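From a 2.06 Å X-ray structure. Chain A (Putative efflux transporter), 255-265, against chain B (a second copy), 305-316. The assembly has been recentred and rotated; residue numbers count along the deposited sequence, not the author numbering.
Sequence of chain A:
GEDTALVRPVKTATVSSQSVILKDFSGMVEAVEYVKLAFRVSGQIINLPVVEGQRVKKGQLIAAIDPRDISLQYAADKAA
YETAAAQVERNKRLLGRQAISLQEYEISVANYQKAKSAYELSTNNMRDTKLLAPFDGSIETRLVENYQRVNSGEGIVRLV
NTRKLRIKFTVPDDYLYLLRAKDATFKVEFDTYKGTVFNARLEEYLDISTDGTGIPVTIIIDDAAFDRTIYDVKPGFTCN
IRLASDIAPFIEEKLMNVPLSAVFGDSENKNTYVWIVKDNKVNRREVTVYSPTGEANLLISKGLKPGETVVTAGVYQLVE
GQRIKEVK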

# COMPACT_ATOMS: atom_id res chain seq x y z
N LEU A 255 3.92 4.50 -13.21
CA LEU A 255 2.99 5.41 -12.58
C LEU A 255 3.69 6.73 -12.26
O LEU A 255 4.86 6.71 -11.89
N MSE A 256 2.95 7.86 -12.39
CA MSE A 256 3.44 9.22 -12.10
C MSE A 256 2.83 9.72 -10.83
O MSE A 256 1.67 9.40 -10.53
N ASN A 257 3.59 10.51 -10.07
CA ASN A 257 3.09 11.18 -8.87
C ASN A 257 2.63 12.57 -9.20
O ASN A 257 3.38 13.35 -9.83
N VAL A 258 1.45 12.93 -8.68
CA VAL A 258 0.96 14.31 -8.69
C VAL A 258 0.26 14.56 -7.36
O VAL A 258 -0.45 13.66 -6.90
N PRO A 259 0.33 15.77 -6.76
CA PRO A 259 -0.47 16.03 -5.55
C PRO A 259 -1.97 15.90 -5.84
O PRO A 259 -2.42 16.15 -6.97
N LEU A 260 -2.74 15.49 -4.85
CA LEU A 260 -4.19 15.38 -4.99
C LEU A 260 -4.78 16.74 -5.42
O LEU A 260 -5.66 16.78 -6.28
N SER A 261 -4.25 17.85 -4.85
CA SER A 261 -4.74 19.21 -5.12
C SER A 261 -4.58 19.63 -6.62
O SER A 261 -5.13 20.64 -7.03
N ALA A 262 -3.83 18.86 -7.41
CA ALA A 262 -3.66 19.14 -8.85
C ALA A 262 -4.83 18.61 -9.68
O ALA A 262 -5.07 19.11 -10.78
N VAL A 263 -5.54 17.58 -9.17
CA VAL A 263 -6.56 16.89 -9.93
C VAL A 263 -7.97 17.46 -9.67
O VAL A 263 -8.35 17.75 -8.53
N PHE A 264 -8.74 17.61 -10.76
CA PHE A 264 -10.11 18.12 -10.71
C PHE A 264 -10.99 17.38 -11.73
O PHE A 264 -10.49 16.68 -12.63
N GLY A 265 -12.31 17.52 -11.55
CA GLY A 265 -13.30 16.89 -12.42
C GLY A 265 -13.92 17.84 -13.44
O GLY A 265 -13.40 18.91 -13.72
N LYS B 305 3.78 12.75 -18.53
CA LYS B 305 5.16 12.31 -18.71
C LYS B 305 6.01 12.92 -17.58
O LYS B 305 5.68 14.03 -17.12
N PRO B 306 7.11 12.27 -17.13
CA PRO B 306 7.95 12.89 -16.08
C PRO B 306 8.50 14.23 -16.53
O PRO B 306 8.78 14.42 -17.71
N GLY B 307 8.60 15.16 -15.60
CA GLY B 307 9.16 16.46 -15.91
C GLY B 307 8.16 17.52 -16.31
O GLY B 307 8.50 18.71 -16.28
N GLU B 308 6.93 17.13 -16.68
CA GLU B 308 5.89 18.12 -17.01
C GLU B 308 5.51 18.89 -15.74
O GLU B 308 5.69 18.38 -14.63
N THR B 309 4.97 20.10 -15.90
CA THR B 309 4.58 20.95 -14.78
C THR B 309 3.05 21.02 -14.64
O THR B 309 2.36 21.38 -15.59
N VAL B 310 2.53 20.73 -13.44
CA VAL B 310 1.09 20.82 -13.16
C VAL B 310 0.80 21.92 -12.12
O VAL B 310 1.64 22.17 -11.27
N VAL B 311 -0.39 22.53 -12.15
CA VAL B 311 -0.84 23.51 -11.15
C VAL B 311 -1.29 22.70 -9.90
O VAL B 311 -2.03 21.74 -10.06
N THR B 312 -0.89 23.11 -8.68
CA THR B 312 -1.28 22.42 -7.44
C THR B 312 -2.14 23.32 -6.52
O THR B 312 -2.69 22.83 -5.53
N ALA B 313 -2.19 24.63 -6.80
CA ALA B 313 -2.99 25.64 -6.07
C ALA B 313 -3.40 26.74 -7.04
O ALA B 313 -2.57 27.28 -7.75
N GLY B 314 -4.69 27.00 -7.07
CA GLY B 314 -5.32 27.97 -7.96
C GLY B 314 -6.06 27.30 -9.11
O GLY B 314 -6.39 27.97 -10.09
N VAL B 315 -6.35 25.99 -9.00
CA VAL B 315 -6.98 25.23 -10.10
C VAL B 315 -8.40 25.70 -10.45
O VAL B 315 -8.82 25.47 -11.58
N TYR B 316 -9.14 26.33 -9.49
CA TYR B 316 -10.53 26.74 -9.73
C TYR B 316 -10.67 28.15 -10.35
O TYR B 316 -11.75 28.50 -10.82

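The chain A stretch meets chain B through M256(A), V258(A) and P259(A) of its strand 256-259, then through S261(A) and A262(A) of the 3-10 segment 260-262 and F264(A) beyond it; together the two stretches bury 480 Å². L255(A), chi1 m and chi2 t, lies out of reach, its side chain coming no nearer than 10.0 Å to any atom of the chain B stretch.

M256(A), a selenomethionine, points its CA-to-CB bond toward chain B. With chi1 and chi2 both m and chi3 between wells at 127°, the chain carries SE to 3.7 Å from CG of P306(B), an apolar contact at the type II turn K305(B)-E308(B). That turn is held by a weak backbone bond, N of E308(B) to O of K305(B) at 3.4 Å, and by N of K305(B) donating to OE1 of E308(B) at 3.0 Å. N257(A), chi1 m, is out of reach, as expected for the next residue of an extended strand; its ND2 is satisfied elsewhere in the structure.

V258(A) points toward the partner again. Its chi1 m rotamer leaves CG1 4.3 Å from CG2 of V310(B), itself m and pointing back toward chain A. P259(A), with a C-gamma exo ring, also points toward chain B and sets CG 3.7 Å from CG2 of T312(B), whose chi1 is p.

L260(A), t then p, takes no part. S261(A) departs sideways, yet chi1 p brings OG to 2.7 Å from O of T312(B), and the serine hydroxyl is the donor. This is the one direct hydrogen bond between the stretches, and it is made to a backbone carbonyl. The backbone O of S261(A) also lies 3.6 Å from CG1 of V315(B).

The closest pair of CA atoms across the stretches is CA of A262(A) and CA of T312(B), 4.3 Å apart. CA of A262(A) lies nearer still, 3.3 Å, to O of V311(B), with an angle of 133° at the hydrogen, a CA-H...O contact. Its CB, directed sideways, reaches CG2 of V310(B) at 4.0 Å, so that valine touches both V258(A) and A262(A). Water 1 joins the backbones here, donating to O of A262(A) at 2.6 Å and to O of V311(B) at 2.7 Å; a single water can thus satisfy two carbonyls that cannot bond each other.

V263(A), chi1 t, points away. F264(A) turns back toward chain B, and chi1 p with chi2 -90° places CD1 4.1 Å from CB of V315(B), which meets the ring obliquely. That valine, chi1 m, points toward chain A.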

# COMPACT_ATOMS: atom_id res chain seq x y z
CB LEU A 255 2.37 4.80 -11.31
CG LEU A 255 1.65 3.44 -11.45
CD1 LEU A 255 1.03 3.06 -10.17
CD2 LEU A 255 0.59 3.47 -12.54
CB MSE A 256 3.08 10.20 -13.24
CG MSE A 256 3.54 9.78 -14.64
SE MSE A 256 5.48 9.87 -14.78
CE MSE A 256 5.79 8.00 -15.44
CB ASN A 257 4.17 11.35 -7.79
CG ASN A 257 4.72 10.11 -7.18
OD1 ASN A 257 3.97 9.29 -6.65
ND2 ASN A 257 6.05 10.05 -7.07
CB VAL A 258 0.04 14.73 -9.88
CG1 VAL A 258 0.75 14.61 -11.22
CG2 VAL A 258 -1.30 14.01 -9.88
CB PRO A 259 -0.12 17.49 -5.21
CG PRO A 259 1.29 17.66 -5.76
CD PRO A 259 1.16 16.94 -7.10
CB LEU A 260 -4.82 14.91 -3.66
CG LEU A 260 -6.32 15.04 -3.49
CD1 LEU A 260 -7.05 14.12 -4.44
CD2 LEU A 260 -6.74 14.75 -2.05
CB SER A 261 -4.07 20.20 -4.19
OG SER A 261 -2.69 20.34 -4.50
CB ALA A 262 -2.36 18.51 -9.36
CB VAL A 263 -6.47 15.35 -9.66
CG1 VAL A 263 -7.55 14.57 -10.42
CG2 VAL A 263 -5.09 14.80 -10.01
CB PHE A 264 -10.13 19.65 -10.94
CG PHE A 264 -9.50 20.14 -12.22
CD1 PHE A 264 -8.15 20.47 -12.27
CD2 PHE A 264 -10.27 20.29 -13.37
CE1 PHE A 264 -7.58 20.94 -13.46
CE2 PHE A 264 -9.70 20.78 -14.55
CZ PHE A 264 -8.35 21.09 -14.58
CB LYS B 305 5.71 12.73 -20.10
CG LYS B 305 5.04 12.07 -21.30
CD LYS B 305 5.50 12.70 -22.62
CE LYS B 305 4.61 12.38 -23.80
NZ LYS B 305 4.79 10.99 -24.30
CB PRO B 306 9.10 11.88 -15.90
CG PRO B 306 8.64 10.63 -16.49
CD PRO B 306 7.68 10.98 -17.57
CB GLU B 308 4.64 17.45 -17.63
CG GLU B 308 4.89 16.81 -18.99
CD GLU B 308 3.62 16.52 -19.76
OE1 GLU B 308 2.96 15.50 -19.46
OE2 GLU B 308 3.26 17.34 -20.63
CB THR B 309 5.20 22.34 -14.95
OG1 THR B 309 6.60 22.18 -15.13
CG2 THR B 309 4.93 23.25 -13.76
CB VAL B 310 0.44 19.47 -12.73
CG1 VAL B 310 0.48 18.43 -13.85
CG2 VAL B 310 1.08 18.91 -11.45
CB VAL B 311 -2.00 24.38 -11.71
CG1 VAL B 311 -2.71 25.16 -10.60
CG2 VAL B 311 -1.51 25.33 -12.80
CB THR B 312 -0.05 21.90 -6.70
OG1 THR B 312 0.78 23.02 -6.34
CG2 THR B 312 0.73 20.90 -7.51
CB ALA B 313 -2.20 26.23 -4.89
CB VAL B 315 -6.95 23.68 -9.94
CG1 VAL B 315 -5.57 23.17 -9.53
CG2 VAL B 315 -8.03 23.17 -8.98
CB TYR B 316 -11.38 26.65 -8.45
CG TYR B 316 -11.46 25.25 -7.88
CD1 TYR B 316 -12.05 24.21 -8.60
CD2 TYR B 316 -10.91 24.95 -6.63
CE1 TYR B 316 -12.08 22.91 -8.09
CE2 TYR B 316 -10.97 23.66 -6.10
CZ TYR B 316 -11.56 22.64 -6.84
OH TYR B 316 -11.61 21.36 -6.32
O HOH W 1 -3.78 21.00 -11.99